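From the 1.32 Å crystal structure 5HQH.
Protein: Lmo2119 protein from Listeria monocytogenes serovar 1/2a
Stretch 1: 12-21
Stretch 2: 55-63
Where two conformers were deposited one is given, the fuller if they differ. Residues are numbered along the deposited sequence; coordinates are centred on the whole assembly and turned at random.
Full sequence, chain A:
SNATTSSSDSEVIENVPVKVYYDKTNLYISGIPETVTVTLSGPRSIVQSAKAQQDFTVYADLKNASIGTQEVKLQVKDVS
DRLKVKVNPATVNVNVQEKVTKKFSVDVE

Stretch 1 12-21: VIENVPVKVY
Stretch 2 55-63: DFTVYADLK

The apolar centre of the contact is a row of small branched side chains on one face of a parallel strand pair. V58 CG2 lies 3.8 Å from V16 CG1, and V58 CG1 lies 4.1 Å from V18 CG2. All three valines are t at chi1; beta-branching suits them to extended backbone. Along the same face, V20 CG1 (chi1 -166°) reaches A60 CB at 4.3 Å, a methyl that needs little room, and L62 CD1 (m, t) at 4.0 Å. At the other end F56 (chi1 53°, chi2 89°) brings its ring to the stretch: I13 CD1 (m, t) meets the ring edge at F56 CZ, 4.1 Å away, and V16 CG1 approaches F56 CE1 at 4.0 Å. I13 belongs to an earlier strand; the chain turns a corner at N15 (phi/psi 62/40).

The strand that runs up to Y21 and the one that begins at T57 run parallel, their axes at 35°, with K19 beside Y59 (CA-CA 4.5 Å), V20 beside A60 and Y21 beside D61 (both CA-CA 4.9 Å). Extended phi/psi values, such as -83/152 at K19 and -109/118 at A60, alternate the side chains between faces. Four backbone hydrogen bonds run from K19 N to V58 O (2.9 Å), A60 N to K19 O (2.9 Å), Y21 N to A60 O (3.0 Å) and L62 N to Y21 O (2.7 Å). Before them, a water donates to P17 O (2.7 Å) and accepts from V58 N (2.9 Å).

The opposite face carries K19, Y21, Y59 and D61. Y21 (m, chi2 -52°), the residue most covered, offers a broad apolar ring: CE2 lies 3.5 Å from Y59 CB, and Y21 OH 3.8 Å from T57 CG2 (T57 m). The ring of Y59 (p, chi2 -80°) meets it obliquely at 47°, centroids 5.5 Å apart. K19 (m, m, t, m) packs its aliphatic CG 3.9 Å from T57 CG2, while its charged end leads away. At the polar edge, the D61 carboxylate (t) accepts a hydrogen bond at OD1 from K63 N, 3.1 Å.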

# COMPACT_ATOMS: atom_id res chain seq x y z
N VAL A 12 12.23 7.53 -7.66
CA VAL A 12 10.77 7.54 -7.75
C VAL A 12 10.43 6.31 -8.58
O VAL A 12 10.86 6.18 -9.71
CB VAL A 12 10.24 8.84 -8.40
CG1 VAL A 12 8.73 8.78 -8.50
CG2 VAL A 12 10.68 10.06 -7.60
N ILE A 13 9.69 5.40 -7.98
CA ILE A 13 9.37 4.12 -8.61
C ILE A 13 7.88 4.11 -8.94
O ILE A 13 7.04 4.23 -8.03
CB ILE A 13 9.76 2.96 -7.65
CG1 ILE A 13 11.25 3.06 -7.29
CG2 ILE A 13 9.43 1.61 -8.27
CD1 ILE A 13 11.70 2.05 -6.31
N GLU A 14 7.59 3.93 -10.21
CA GLU A 14 6.22 3.93 -10.69
C GLU A 14 5.64 2.51 -10.72
O GLU A 14 6.35 1.51 -10.74
CB GLU A 14 6.15 4.55 -12.08
CG GLU A 14 6.53 6.01 -12.08
CD GLU A 14 6.60 6.61 -13.46
OE1 GLU A 14 5.65 6.46 -14.24
OE2 GLU A 14 7.61 7.26 -13.76
N ASN A 15 4.31 2.45 -10.68
CA ASN A 15 3.57 1.22 -10.88
C ASN A 15 3.85 0.14 -9.85
O ASN A 15 3.97 -1.02 -10.18
CB ASN A 15 3.77 0.73 -12.32
CG ASN A 15 3.39 1.78 -13.34
OD1 ASN A 15 2.31 2.37 -13.25
ND2 ASN A 15 4.26 2.02 -14.29
N VAL A 16 3.98 0.57 -8.61
CA VAL A 16 4.22 -0.35 -7.51
C VAL A 16 2.86 -0.92 -7.04
O VAL A 16 1.94 -0.15 -6.77
CB VAL A 16 4.88 0.37 -6.34
CG1 VAL A 16 4.99 -0.54 -5.17
CG2 VAL A 16 6.23 0.89 -6.74
N PRO A 17 2.72 -2.24 -6.95
CA PRO A 17 1.43 -2.80 -6.54
C PRO A 17 1.09 -2.49 -5.09
O PRO A 17 1.99 -2.30 -4.24
CB PRO A 17 1.62 -4.29 -6.76
CG PRO A 17 3.06 -4.53 -6.69
CD PRO A 17 3.72 -3.30 -7.23
N VAL A 18 -0.20 -2.47 -4.80
CA VAL A 18 -0.70 -2.29 -3.44
C VAL A 18 -1.45 -3.54 -2.99
O VAL A 18 -2.41 -3.95 -3.65
CB VAL A 18 -1.68 -1.11 -3.36
CG1 VAL A 18 -2.19 -0.96 -1.92
CG2 VAL A 18 -1.05 0.19 -3.84
N LYS A 19 -0.98 -4.16 -1.92
CA LYS A 19 -1.61 -5.30 -1.31
C LYS A 19 -2.71 -4.77 -0.39
O LYS A 19 -2.63 -3.66 0.14
CB LYS A 19 -0.60 -6.11 -0.48
CG LYS A 19 0.59 -6.60 -1.27
CD LYS A 19 0.28 -7.83 -2.06
CE LYS A 19 1.49 -8.29 -2.88
NZ LYS A 19 1.65 -7.44 -4.11
N VAL A 20 -3.77 -5.58 -0.19
CA VAL A 20 -4.90 -5.19 0.65
C VAL A 20 -5.25 -6.33 1.60
O VAL A 20 -5.55 -7.41 1.15
CB VAL A 20 -6.15 -4.85 -0.20
CG1 VAL A 20 -7.17 -4.13 0.69
CG2 VAL A 20 -5.81 -4.00 -1.41
N TYR A 21 -5.22 -6.05 2.90
CA TYR A 21 -5.43 -7.03 3.94
C TYR A 21 -6.74 -6.74 4.66
O TYR A 21 -7.00 -5.60 5.03
CB TYR A 21 -4.27 -6.99 4.94
CG TYR A 21 -2.91 -7.14 4.34
CD1 TYR A 21 -2.59 -8.19 3.50
CD2 TYR A 21 -1.89 -6.24 4.66
CE1 TYR A 21 -1.29 -8.31 2.97
CE2 TYR A 21 -0.62 -6.36 4.15
CZ TYR A 21 -0.31 -7.39 3.30
OH TYR A 21 1.01 -7.47 2.79
N ASP A 55 11.47 -5.31 -3.23
CA ASP A 55 11.05 -6.27 -2.22
C ASP A 55 10.33 -5.65 -1.02
O ASP A 55 9.94 -6.36 -0.07
CB ASP A 55 12.20 -7.21 -1.81
CG ASP A 55 13.43 -6.51 -1.31
OD1 ASP A 55 13.63 -5.29 -1.53
OD2 ASP A 55 14.28 -7.20 -0.74
N PHE A 56 10.13 -4.34 -1.06
CA PHE A 56 9.27 -3.67 -0.07
C PHE A 56 7.83 -3.90 -0.51
O PHE A 56 7.56 -4.27 -1.66
CB PHE A 56 9.57 -2.20 0.02
CG PHE A 56 9.54 -1.47 -1.30
CD1 PHE A 56 8.35 -0.92 -1.77
CD2 PHE A 56 10.68 -1.33 -2.10
CE1 PHE A 56 8.31 -0.30 -3.00
CE2 PHE A 56 10.64 -0.72 -3.32
CZ PHE A 56 9.44 -0.16 -3.77
N THR A 57 6.91 -3.69 0.43
CA THR A 57 5.49 -3.98 0.22
C THR A 57 4.65 -2.81 0.62
O THR A 57 4.70 -2.41 1.77
CB THR A 57 5.08 -5.18 1.09
OG1 THR A 57 5.91 -6.32 0.76
CG2 THR A 57 3.62 -5.50 0.92
N VAL A 58 3.88 -2.25 -0.33
CA VAL A 58 2.92 -1.18 -0.05
C VAL A 58 1.59 -1.86 0.21
O VAL A 58 1.21 -2.76 -0.53
CB VAL A 58 2.77 -0.21 -1.23
CG1 VAL A 58 1.77 0.88 -0.89
CG2 VAL A 58 4.12 0.40 -1.59
N TYR A 59 0.92 -1.45 1.28
CA TYR A 59 -0.33 -2.09 1.65
C TYR A 59 -1.35 -1.17 2.28
O TYR A 59 -1.02 -0.17 2.92
CB TYR A 59 -0.07 -3.27 2.60
CG TYR A 59 0.54 -2.94 3.96
CD1 TYR A 59 1.90 -2.71 4.08
CD2 TYR A 59 -0.22 -2.95 5.13
CE1 TYR A 59 2.47 -2.44 5.30
CE2 TYR A 59 0.37 -2.70 6.37
CZ TYR A 59 1.72 -2.47 6.44
OH TYR A 59 2.30 -2.26 7.69
N ALA A 60 -2.61 -1.57 2.11
CA ALA A 60 -3.76 -0.98 2.79
C ALA A 60 -4.22 -2.05 3.78
O ALA A 60 -4.65 -3.13 3.38
CB ALA A 60 -4.89 -0.62 1.81
N ASP A 61 -4.16 -1.72 5.07
CA ASP A 61 -4.61 -2.66 6.11
C ASP A 61 -6.02 -2.31 6.55
O ASP A 61 -6.24 -1.30 7.25
CB ASP A 61 -3.68 -2.67 7.30
CG ASP A 61 -3.98 -3.82 8.24
OD1 ASP A 61 -4.92 -4.61 8.02
OD2 ASP A 61 -3.27 -3.99 9.24
N LEU A 62 -6.96 -3.13 6.13
CA LEU A 62 -8.37 -2.92 6.46
C LEU A 62 -8.90 -4.02 7.36
O LEU A 62 -10.10 -4.30 7.38
CB LEU A 62 -9.16 -2.80 5.17
CG LEU A 62 -8.75 -1.53 4.43
CD1 LEU A 62 -9.22 -1.57 2.99
CD2 LEU A 62 -9.26 -0.29 5.14
N LYS A 63 -8.00 -4.63 8.13
CA LYS A 63 -8.42 -5.71 9.03
C LYS A 63 -9.41 -5.30 10.08
O LYS A 63 -10.24 -6.11 10.47
CB LYS A 63 -7.21 -6.36 9.71
CG LYS A 63 -7.46 -7.72 10.39
CD LYS A 63 -7.80 -8.85 9.41
CE LYS A 63 -6.81 -9.03 8.26
NZ LYS A 63 -5.40 -9.26 8.71
O HOH W 1 4.06 -3.46 -2.96